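Local coordinates for protein pre-crRNA processing endonuclease (Streptococcus pyogenes serotype M1, PDB 3VZH) that probably processes CRISPR precursor transcripts into crRNA, acting as a Cas5d-type endoribonuclease in an adaptive immune system against invading genetic elements, at residues S6-V11 with K100-W105; A48-P53 with A123-S128; T54-V59 with V104-R109. All blocks are in the same frame, centred on the assembly; numbering follows the deposited sequence.

Interaction 1: residues S6-V11 with K100-W105; sequences SRDFYV and KFHFVW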
loop_
_atom_site.group_PDB
_atom_site.type_symbol
_atom_site.label_atom_id
_atom_site.label_comp_id
_atom_site.label_asym_id
_atom_site.label_seq_id
_atom_site.Cartn_x
_atom_site.Cartn_y
_atom_site.Cartn_z
ATOM N N SER A 6 0.655 -16.576 -2.246
ATOM C CA SER A 6 -0.616 -16.522 -3.022
ATOM C C SER A 6 -0.395 -16.058 -4.439
ATOM O O SER A 6 0.678 -15.518 -4.785
ATOM C CB SER A 6 -1.668 -15.603 -2.364
ATOM O OG SER A 6 -1.358 -14.236 -2.591
ATOM N N ARG A 7 -1.461 -16.184 -5.259
ATOM C CA ARG A 7 -1.450 -15.416 -6.466
ATOM C C ARG A 7 -1.290 -13.894 -6.216
ATOM O O ARG A 7 -1.501 -13.422 -5.071
ATOM C CB ARG A 7 -2.721 -15.659 -7.293
ATOM C CG ARG A 7 -3.962 -15.040 -6.699
ATOM C CD ARG A 7 -5.049 -15.269 -7.734
ATOM N NE ARG A 7 -6.383 -14.786 -7.455
ATOM C CZ ARG A 7 -6.863 -13.558 -7.784
ATOM N NH1 ARG A 7 -6.079 -12.579 -8.284
ATOM N NH2 ARG A 7 -8.162 -13.292 -7.583
ATOM N N ASP A 8 -0.897 -13.177 -7.302
ATOM C CA ASP A 8 -1.031 -11.696 -7.274
ATOM C C ASP A 8 -2.487 -11.283 -7.241
ATOM O O ASP A 8 -3.315 -11.822 -8.036
ATOM C CB ASP A 8 -0.324 -11.062 -8.481
ATOM C CG ASP A 8 1.192 -11.256 -8.419
ATOM O OD1 ASP A 8 1.759 -11.126 -7.320
ATOM O OD2 ASP A 8 1.775 -11.562 -9.490
ATOM N N PHE A 9 -2.785 -10.276 -6.405
ATOM C CA PHE A 9 -4.084 -9.609 -6.424
ATOM C C PHE A 9 -3.825 -8.180 -6.813
ATOM O O PHE A 9 -2.710 -7.651 -6.597
ATOM C CB PHE A 9 -4.685 -9.596 -4.977
ATOM C CG PHE A 9 -5.062 -10.972 -4.523
ATOM C CD1 PHE A 9 -6.307 -11.477 -4.902
ATOM C CD2 PHE A 9 -4.199 -11.740 -3.707
ATOM C CE1 PHE A 9 -6.690 -12.741 -4.520
ATOM C CE2 PHE A 9 -4.572 -13.013 -3.308
ATOM C CZ PHE A 9 -5.811 -13.512 -3.731
ATOM N N TYR A 10 -4.874 -7.574 -7.408
ATOM C CA TYR A 10 -4.775 -6.194 -7.951
ATOM C C TYR A 10 -6.013 -5.437 -7.541
ATOM O O TYR A 10 -7.160 -5.971 -7.643
ATOM C CB TYR A 10 -4.801 -6.327 -9.506
ATOM C CG TYR A 10 -3.663 -7.188 -10.036
ATOM C CD1 TYR A 10 -2.421 -6.585 -10.342
ATOM C CD2 TYR A 10 -3.801 -8.529 -10.201
ATOM C CE1 TYR A 10 -1.394 -7.323 -10.810
ATOM C CE2 TYR A 10 -2.741 -9.292 -10.701
ATOM C CZ TYR A 10 -1.544 -8.643 -10.936
ATOM O OH TYR A 10 -0.441 -9.294 -11.461
ATOM N N VAL A 11 -5.848 -4.174 -7.107
ATOM C CA VAL A 11 -6.987 -3.389 -6.698
ATOM C C VAL A 11 -6.781 -1.994 -7.149
ATOM O O VAL A 11 -5.593 -1.532 -7.263
ATOM C CB VAL A 11 -7.213 -3.341 -5.177
ATOM C CG1 VAL A 11 -7.789 -4.651 -4.677
ATOM C CG2 VAL A 11 -5.919 -2.994 -4.469
ATOM N N LYS A 100 -0.595 -3.846 -6.515
ATOM C CA LYS A 100 -0.308 -5.288 -6.743
ATOM C C LYS A 100 0.213 -5.844 -5.424
ATOM O O LYS A 100 1.128 -5.264 -4.833
ATOM C CB LYS A 100 0.738 -5.401 -7.833
ATOM C CG LYS A 100 1.169 -6.842 -8.091
ATOM C CD LYS A 100 2.277 -6.869 -9.184
ATOM C CE LYS A 100 2.699 -8.329 -9.462
ATOM N NZ LYS A 100 3.892 -8.362 -10.395
ATOM N N PHE A 101 -0.379 -6.950 -4.946
ATOM C CA PHE A 101 0.054 -7.475 -3.675
ATOM C C PHE A 101 -0.199 -8.987 -3.639
ATOM O O PHE A 101 -0.924 -9.497 -4.506
ATOM C CB PHE A 101 -0.615 -6.776 -2.541
ATOM C CG PHE A 101 -2.113 -7.054 -2.396
ATOM C CD1 PHE A 101 -2.585 -7.970 -1.420
ATOM C CD2 PHE A 101 -3.005 -6.345 -3.151
ATOM C CE1 PHE A 101 -3.997 -8.187 -1.278
ATOM C CE2 PHE A 101 -4.389 -6.564 -3.021
ATOM C CZ PHE A 101 -4.870 -7.445 -2.067
ATOM N N HIS A 102 0.350 -9.673 -2.636
ATOM C CA HIS A 102 0.052 -11.115 -2.471
ATOM C C HIS A 102 0.171 -11.370 -1.035
ATOM O O HIS A 102 0.418 -10.421 -0.285
ATOM C CB HIS A 102 1.015 -11.949 -3.322
ATOM C CG HIS A 102 2.460 -11.839 -2.877
ATOM N ND1 HIS A 102 3.320 -10.957 -3.417
ATOM C CD2 HIS A 102 3.196 -12.613 -1.913
ATOM C CE1 HIS A 102 4.554 -11.110 -2.825
ATOM N NE2 HIS A 102 4.473 -12.152 -1.912
ATOM N N PHE A 103 -0.069 -12.595 -0.631
ATOM C CA PHE A 103 0.191 -12.887 0.773
ATOM C C PHE A 103 1.023 -14.148 0.949
ATOM O O PHE A 103 1.095 -14.984 0.050
ATOM C CB PHE A 103 -1.090 -12.950 1.607
ATOM C CG PHE A 103 -2.098 -13.995 1.183
ATOM C CD1 PHE A 103 -3.236 -13.586 0.437
ATOM C CD2 PHE A 103 -1.959 -15.329 1.559
ATOM C CE1 PHE A 103 -4.183 -14.525 0.053
ATOM C CE2 PHE A 103 -2.927 -16.258 1.210
ATOM C CZ PHE A 103 -4.034 -15.852 0.447
ATOM N N VAL A 104 1.649 -14.245 2.110
ATOM C CA VAL A 104 2.458 -15.424 2.510
ATOM C C VAL A 104 2.036 -15.816 3.947
ATOM O O VAL A 104 1.366 -15.020 4.624
ATOM C CB VAL A 104 3.990 -15.057 2.521
ATOM C CG1 VAL A 104 4.434 -14.596 1.135
ATOM C CG2 VAL A 104 4.275 -14.037 3.606
ATOM N N TRP A 105 2.391 -17.021 4.423
ATOM C CA TRP A 105 1.960 -17.365 5.814
ATOM C C TRP A 105 2.764 -16.545 6.744
ATOM O O TRP A 105 3.983 -16.217 6.491
ATOM C CB TRP A 105 2.107 -18.916 6.086
ATOM C CG TRP A 105 1.289 -19.763 5.101
ATOM C CD1 TRP A 105 1.729 -20.876 4.341
ATOM C CD2 TRP A 105 -0.120 -19.573 4.711
ATOM N NE1 TRP A 105 0.713 -21.353 3.555
ATOM C CE2 TRP A 105 -0.426 -20.635 3.729
ATOM C CE3 TRP A 105 -1.134 -18.667 5.073
ATOM C CZ2 TRP A 105 -1.694 -20.749 3.139
ATOM C CZ3 TRP A 105 -2.403 -18.837 4.553
ATOM C CH2 TRP A 105 -2.653 -19.796 3.510
HETATM O O HOH W 1 2.487 -9.092 -5.326
HETATM O O HOH W 2 4.152 -11.202 -10.434
#
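F9 and F101 form an antiparallel hydrogen-bonded pair: F9 N donates to F101 O at 2.8 Å, nearly straight at the hydrogen (176°), and F101 N returns a bond to F9 O at 2.9 Å. The F9 side chain then follows the face that carries F101. Its CB lies over the F101 ring, 3.8 Å from the centroid, as a CH-pi contact. CG is anti to the carbonyl carbon (chi1 -68°), which turns the ring back toward S6. CD2 brings the ring edge to F101 O, CE2 reaches F103 CE1 at 3.7 Å, CE1 rests over the R7 guanidinium, and CZ at the tip lies between R7 CG and M125 CB, on opposite sides.

S6 continues the pairing with its side chain. S6 N donates to F103 O at 2.8 Å, while S6 OG accepts from F103 N at 2.9 Å and gives its proton to R7 O. S6 CB stands 3.5 Å from the F103 ring centroid, only 7° off the normal.

Beside K100, D8 OD2 makes a long salt bridge to K100 NZ (3.9 Å), which a water bonded to both atoms supplements; D8 OD1 pairs with R5. A second water joins D8 OD1 to H102 ND1.

Helix 118-130 covers F9 and V11 through M125, E126 and I129, Y156 of helix 153-158 meets Y10 and K100, and strand 55-64 flanks 100-105 on its other edge.

Interaction 2: residues A48-P53 with A123-S128; sequences AIYYKP and AIMERS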
loop_
_atom_site.group_PDB
_atom_site.type_symbol
_atom_site.label_atom_id
_atom_site.label_comp_id
_atom_site.label_asym_id
_atom_site.label_seq_id
_atom_site.Cartn_x
_atom_site.Cartn_y
_atom_site.Cartn_z
ATOM N N ALA A 48 -6.953 -3.571 5.403
ATOM C CA ALA A 48 -8.350 -3.212 5.622
ATOM C C ALA A 48 -9.221 -4.000 4.640
ATOM O O ALA A 48 -10.417 -4.198 4.899
ATOM C CB ALA A 48 -8.547 -1.707 5.388
ATOM N N ILE A 49 -8.670 -4.378 3.510
ATOM C CA ILE A 49 -9.493 -5.215 2.617
ATOM C C ILE A 49 -9.786 -6.595 3.232
ATOM O O ILE A 49 -10.968 -7.015 3.345
ATOM C CB ILE A 49 -8.798 -5.344 1.274
ATOM C CG1 ILE A 49 -8.675 -3.920 0.693
ATOM C CG2 ILE A 49 -9.510 -6.350 0.345
ATOM C CD1 ILE A 49 -8.071 -3.918 -0.722
ATOM N N TYR A 50 -8.726 -7.276 3.645
ATOM C CA TYR A 50 -8.864 -8.564 4.340
ATOM C C TYR A 50 -7.595 -8.829 5.141
ATOM O O TYR A 50 -6.473 -8.785 4.583
ATOM C CB TYR A 50 -9.088 -9.671 3.305
ATOM C CG TYR A 50 -9.192 -11.085 3.849
ATOM C CD1 TYR A 50 -9.870 -11.367 5.063
ATOM C CD2 TYR A 50 -8.657 -12.131 3.126
ATOM C CE1 TYR A 50 -9.962 -12.692 5.522
ATOM C CE2 TYR A 50 -8.717 -13.439 3.597
ATOM C CZ TYR A 50 -9.394 -13.696 4.784
ATOM O OH TYR A 50 -9.498 -15.021 5.242
ATOM N N TYR A 51 -7.791 -9.073 6.431
ATOM C CA TYR A 51 -6.685 -9.282 7.375
ATOM C C TYR A 51 -6.959 -10.569 8.152
ATOM O O TYR A 51 -8.103 -10.773 8.639
ATOM C CB TYR A 51 -6.576 -8.131 8.411
ATOM C CG TYR A 51 -5.479 -8.489 9.369
ATOM C CD1 TYR A 51 -4.140 -8.335 9.005
ATOM C CD2 TYR A 51 -5.757 -9.071 10.597
ATOM C CE1 TYR A 51 -3.120 -8.761 9.855
ATOM C CE2 TYR A 51 -4.749 -9.505 11.438
ATOM C CZ TYR A 51 -3.416 -9.297 11.057
ATOM O OH TYR A 51 -2.328 -9.679 11.838
ATOM N N LYS A 52 -5.968 -11.450 8.243
ATOM C CA LYS A 52 -5.999 -12.560 9.241
ATOM C C LYS A 52 -4.611 -12.692 9.806
ATOM O O LYS A 52 -3.639 -12.455 9.075
ATOM C CB LYS A 52 -6.436 -13.887 8.574
ATOM C CG LYS A 52 -7.881 -13.978 8.170
ATOM C CD LYS A 52 -8.824 -14.030 9.306
ATOM C CE LYS A 52 -8.999 -15.473 9.738
ATOM N NZ LYS A 52 -9.810 -15.637 10.963
ATOM N N PRO A 53 -4.475 -13.044 11.093
ATOM C CA PRO A 53 -3.156 -13.232 11.663
ATOM C C PRO A 53 -2.468 -14.450 11.007
ATOM O O PRO A 53 -1.248 -14.605 11.082
ATOM C CB PRO A 53 -3.469 -13.519 13.138
ATOM C CG PRO A 53 -4.892 -14.021 13.145
ATOM C CD PRO A 53 -5.554 -13.233 12.068
ATOM N N ALA A 123 -9.925 -17.214 -1.874
ATOM C CA ALA A 123 -11.340 -16.951 -2.197
ATOM C C ALA A 123 -11.931 -15.777 -1.459
ATOM O O ALA A 123 -12.597 -14.899 -2.039
ATOM C CB ALA A 123 -12.215 -18.227 -2.036
ATOM N N ILE A 124 -11.631 -15.737 -0.161
ATOM C CA ILE A 124 -12.066 -14.639 0.656
ATOM C C ILE A 124 -11.442 -13.338 0.240
ATOM O O ILE A 124 -12.121 -12.285 0.231
ATOM C CB ILE A 124 -11.800 -14.960 2.129
ATOM C CG1 ILE A 124 -12.632 -16.204 2.475
ATOM C CG2 ILE A 124 -12.258 -13.804 3.040
ATOM C CD1 ILE A 124 -12.539 -16.575 3.933
ATOM N N MET A 125 -10.139 -13.375 -0.103
ATOM C CA MET A 125 -9.487 -12.174 -0.560
ATOM C C MET A 125 -10.178 -11.662 -1.859
ATOM O O MET A 125 -10.479 -10.493 -1.955
ATOM C CB MET A 125 -7.982 -12.456 -0.811
ATOM C CG MET A 125 -7.218 -11.173 -1.241
ATOM S SD MET A 125 -7.162 -9.835 -0.004
ATOM C CE MET A 125 -5.922 -10.413 1.205
ATOM N N GLU A 126 -10.392 -12.534 -2.834
ATOM C CA GLU A 126 -11.117 -12.079 -4.014
ATOM C C GLU A 126 -12.507 -11.470 -3.734
ATOM O O GLU A 126 -12.852 -10.396 -4.300
ATOM C CB GLU A 126 -11.283 -13.204 -5.015
ATOM C CG GLU A 126 -10.054 -13.975 -5.254
ATOM C CD GLU A 126 -10.336 -15.150 -6.200
ATOM O OE1 GLU A 126 -9.416 -15.490 -6.967
ATOM O OE2 GLU A 126 -11.457 -15.729 -6.170
ATOM N N ARG A 127 -13.323 -12.126 -2.922
ATOM C CA ARG A 127 -14.649 -11.611 -2.497
ATOM C C ARG A 127 -14.559 -10.303 -1.735
ATOM O O ARG A 127 -15.365 -9.404 -1.983
ATOM C CB ARG A 127 -15.407 -12.661 -1.629
ATOM C CG ARG A 127 -15.695 -13.909 -2.467
ATOM C CD ARG A 127 -16.762 -14.811 -1.859
ATOM N NE ARG A 127 -16.188 -16.042 -1.321
ATOM C CZ ARG A 127 -16.000 -16.296 -0.020
ATOM N NH1 ARG A 127 -15.478 -17.468 0.355
ATOM N NH2 ARG A 127 -16.341 -15.397 0.910
ATOM N N SER A 128 -13.546 -10.191 -0.871
ATOM C CA SER A 128 -13.328 -8.944 -0.084
ATOM C C SER A 128 -12.978 -7.776 -0.984
ATOM O O SER A 128 -13.554 -6.679 -0.837
ATOM C CB SER A 128 -12.251 -9.179 0.970
ATOM O OG SER A 128 -12.671 -10.240 1.814
#
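The aromatic contact is between Y50 and I124. The methyl CG2 of I124 sits over one face of the Y50 ring, 3.5 Å from the centroid and 18° off the normal, a CH-pi contact displaced toward the phenol end: its closest ring atom is Y50 CZ, at 3.4 Å from I124 CG2. Y50 CG is anti to the backbone N (chi1 177°), which sends the ring out alongside helix 118-130 with its hydroxyl at the I124 end, where I124 CD1 also comes near Y50 OH.

A Met-aromatic contact is made at the edge of the same ring. M125 SD lies 5.5 Å from the Y50 centroid and practically in the ring plane, while M125 CE touches Y50 CD2 at 3.8 Å. The methionine chain bends at chi2 and chi3, which brings SD and CE to Y50.

Y50 is the first residue to leave helix 39-49, so these contacts join the end of one helix to the middle of the other. The two helices pack on the same side of the sheet in a ferredoxin-like, RRM-type arrangement, consistent with the Cas5 family.

The remaining apolar contacts are looser: I49 CG2 meets M125 SD at 4.2 Å and also lies against S128 CB.

No hydrogen bond crosses between the segments; the polar groups named here find partners within their own segment or beyond the two. S128 OG donates to I124 O at 2.6 Å, and S128 N reaches the same oxygen at 2.8 Å from the opposite face of the carbonyl plane, a double grip on one acceptor. Y50 OH bonds to H121 ND1 one turn earlier in the helix, and Y50 O accepts from N57 ND2 of strand 55-64.

Interaction 3: residues T54-V59 with V104-R109; sequences TFTNIV and VWNEDR
T56 and V104 make the regular part of this contact, an antiparallel hydrogen-bonded pair. T56 N donates to V104 O at 2.9 Å, and the return bond from V104 N to T56 O is longer, 3.2 Å. At the adjoining non-hydrogen-bonded pair F55 and W105 bring their CA atoms to 4.2 Å. Packing is close here: F55 CB lies 3.2 Å from V104 O and 3.8 Å from W105 CE3. The F55 CG occupies the position between the backbone N and the carbonyl carbon (chi1 63°), and the ring leads away from W105 toward F103, H121 and M125. The W105 indole instead lies alongside T54, presenting its CE3 edge to T54 O, and stacks on Y4.

These pairs join strands 55-64 and 95-105, which lie side by side in an RRM-like sheet whose order 147-150, 9-15, 95-105, 55-64 is that of a ferredoxin-like fold.

On the opposite face from F55 the fit between I58 and V104 is looser, I58 CG1 only approaching V104 CG2 at 4.2 Å. T56 OG1 makes a closer touch, against N106 CB, at a partly exposed position.

Past W105 the pairing gives way to a type I turn, N106 to R109. N106 N still donates to T54 O at 2.9 Å, though tilted 34° from the carbonyl plane. N106 OD1 accepts from D108 N in an Asx turn, the donor standing above the plane of the side-chain amide. Beyond it E107 and D108 are solvent-exposed, and a water lies between T54 O and R109 O, 2.8 Å from the latter.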
loop_
_atom_site.group_PDB
_atom_site.type_symbol
_atom_site.label_atom_id
_atom_site.label_comp_id
_atom_site.label_asym_id
_atom_site.label_seq_id
_atom_site.Cartn_x
_atom_site.Cartn_y
_atom_site.Cartn_z
ATOM N N THR A 54 -3.225 -15.229 10.254
ATOM C CA THR A 54 -2.655 -16.451 9.620
ATOM C C THR A 54 -1.674 -16.101 8.504
ATOM O O THR A 54 -0.720 -16.849 8.269
ATOM C CB THR A 54 -3.781 -17.269 8.955
ATOM O OG1 THR A 54 -4.788 -17.537 9.953
ATOM C CG2 THR A 54 -3.267 -18.653 8.558
ATOM N N PHE A 55 -1.945 -14.983 7.808
ATOM C CA PHE A 55 -1.051 -14.576 6.737
ATOM C C PHE A 55 -0.658 -13.084 6.849
ATOM O O PHE A 55 -1.185 -12.315 7.725
ATOM C CB PHE A 55 -1.724 -14.902 5.357
ATOM C CG PHE A 55 -3.032 -14.124 5.094
ATOM C CD1 PHE A 55 -4.304 -14.735 5.376
ATOM C CD2 PHE A 55 -3.017 -12.812 4.547
ATOM C CE1 PHE A 55 -5.507 -14.036 5.129
ATOM C CE2 PHE A 55 -4.205 -12.102 4.314
ATOM C CZ PHE A 55 -5.451 -12.725 4.610
ATOM N N THR A 56 0.342 -12.741 6.050
ATOM C CA THR A 56 0.854 -11.395 5.981
ATOM C C THR A 56 0.698 -10.921 4.528
ATOM O O THR A 56 1.277 -11.485 3.589
ATOM C CB THR A 56 2.356 -11.409 6.259
ATOM O OG1 THR A 56 2.529 -11.949 7.571
ATOM C CG2 THR A 56 2.954 -9.921 6.137
ATOM N N ASN A 57 0.017 -9.775 4.365
ATOM C CA ASN A 57 -0.060 -9.183 3.011
ATOM C C ASN A 57 1.274 -8.460 2.680
ATOM O O ASN A 57 1.817 -7.728 3.542
ATOM C CB ASN A 57 -1.187 -8.140 3.031
ATOM C CG ASN A 57 -2.553 -8.803 3.061
ATOM O OD1 ASN A 57 -2.810 -9.769 2.309
ATOM N ND2 ASN A 57 -3.445 -8.269 3.863
ATOM N N ILE A 58 1.695 -8.652 1.441
ATOM C CA ILE A 58 2.969 -8.134 0.918
ATOM C C ILE A 58 2.658 -7.276 -0.271
ATOM O O ILE A 58 2.315 -7.812 -1.375
ATOM C CB ILE A 58 3.901 -9.269 0.447
ATOM C CG1 ILE A 58 4.221 -10.321 1.569
ATOM C CG2 ILE A 58 5.226 -8.683 -0.068
ATOM C CD1 ILE A 58 4.672 -9.716 2.892
ATOM N N VAL A 59 2.801 -5.973 -0.108
ATOM C CA VAL A 59 2.513 -5.051 -1.236
ATOM C C VAL A 59 3.780 -4.974 -2.085
ATOM O O VAL A 59 4.854 -4.611 -1.565
ATOM C CB VAL A 59 2.096 -3.619 -0.779
ATOM C CG1 VAL A 59 2.021 -2.685 -2.008
ATOM C CG2 VAL A 59 0.680 -3.684 -0.108
ATOM N N VAL A 104 1.649 -14.245 2.110
ATOM C CA VAL A 104 2.458 -15.424 2.510
ATOM C C VAL A 104 2.036 -15.816 3.947
ATOM O O VAL A 104 1.366 -15.020 4.624
ATOM C CB VAL A 104 3.990 -15.057 2.521
ATOM C CG1 VAL A 104 4.434 -14.596 1.135
ATOM C CG2 VAL A 104 4.275 -14.037 3.606
ATOM N N TRP A 105 2.391 -17.021 4.423
ATOM C CA TRP A 105 1.960 -17.365 5.814
ATOM C C TRP A 105 2.764 -16.545 6.744
ATOM O O TRP A 105 3.983 -16.217 6.491
ATOM C CB TRP A 105 2.107 -18.916 6.086
ATOM C CG TRP A 105 1.289 -19.763 5.101
ATOM C CD1 TRP A 105 1.729 -20.876 4.341
ATOM C CD2 TRP A 105 -0.120 -19.573 4.711
ATOM N NE1 TRP A 105 0.713 -21.353 3.555
ATOM C CE2 TRP A 105 -0.426 -20.635 3.729
ATOM C CE3 TRP A 105 -1.134 -18.667 5.073
ATOM C CZ2 TRP A 105 -1.694 -20.749 3.139
ATOM C CZ3 TRP A 105 -2.403 -18.837 4.553
ATOM C CH2 TRP A 105 -2.653 -19.796 3.510
ATOM N N ASN A 106 2.122 -16.200 7.874
ATOM C CA ASN A 106 2.751 -15.396 8.897
ATOM C C ASN A 106 3.571 -16.327 9.827
ATOM O O ASN A 106 2.997 -17.030 10.649
ATOM C CB ASN A 106 1.665 -14.621 9.685
ATOM C CG ASN A 106 2.226 -13.786 10.827
ATOM O OD1 ASN A 106 3.444 -13.676 10.985
ATOM N ND2 ASN A 106 1.357 -13.178 11.614
ATOM N N GLU A 107 4.920 -16.286 9.718
ATOM C CA GLU A 107 5.774 -17.189 10.499
ATOM C C GLU A 107 5.916 -16.716 11.933
ATOM O O GLU A 107 6.525 -17.400 12.803
ATOM C CB GLU A 107 7.168 -17.417 9.850
ATOM C CG GLU A 107 7.074 -18.230 8.576
ATOM C CD GLU A 107 6.437 -19.617 8.763
ATOM O OE1 GLU A 107 6.152 -20.236 7.757
ATOM O OE2 GLU A 107 6.205 -20.134 9.870
ATOM N N ASP A 108 5.338 -15.561 12.224
ATOM C CA ASP A 108 5.216 -15.154 13.636
ATOM C C ASP A 108 4.001 -15.793 14.293
ATOM O O ASP A 108 3.776 -15.618 15.498
ATOM C CB ASP A 108 5.095 -13.646 13.756
ATOM C CG ASP A 108 6.347 -12.926 13.344
ATOM O OD1 ASP A 108 7.409 -13.540 13.444
ATOM O OD2 ASP A 108 6.257 -11.748 12.924
ATOM N N ARG A 109 3.183 -16.485 13.506
ATOM C CA ARG A 109 1.994 -17.172 14.079
ATOM C C ARG A 109 1.919 -18.601 13.628
ATOM O O ARG A 109 1.025 -19.019 12.887
ATOM C CB ARG A 109 0.698 -16.417 13.715
ATOM C CG ARG A 109 0.631 -15.018 14.322
ATOM C CD ARG A 109 0.453 -15.074 15.843
ATOM N NE ARG A 109 -0.660 -15.932 16.311
ATOM C CZ ARG A 109 -1.903 -15.482 16.493
ATOM N NH1 ARG A 109 -2.838 -16.328 16.918
ATOM N NH2 ARG A 109 -2.197 -14.172 16.241
HETATM O O HOH W 3 0.201 -18.802 10.172
#

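Overall arrangement
Interactions 1 and 3 are two edges of one strand: 95-105 pairs with 9-15 on one side and with 55-64 on the other, and the contact centres lie about 11 Å apart, sharing V104 and W105. H102 O probably accepts from I58 N at 2.8 Å. Interaction 2 lies over this sheet, its centre about 10 Å from that of interaction 1 and 12 Å from that of interaction 3. R7 NH2 of interaction 1 forms a salt bridge with E126 OE1 of interaction 2 (2.6 Å), and M125 SD packs on F101 CE1 at 3.8 Å. P53 O and N106 ND2, 3.0 Å apart, probably link interactions 2 and 3 by a hydrogen bond.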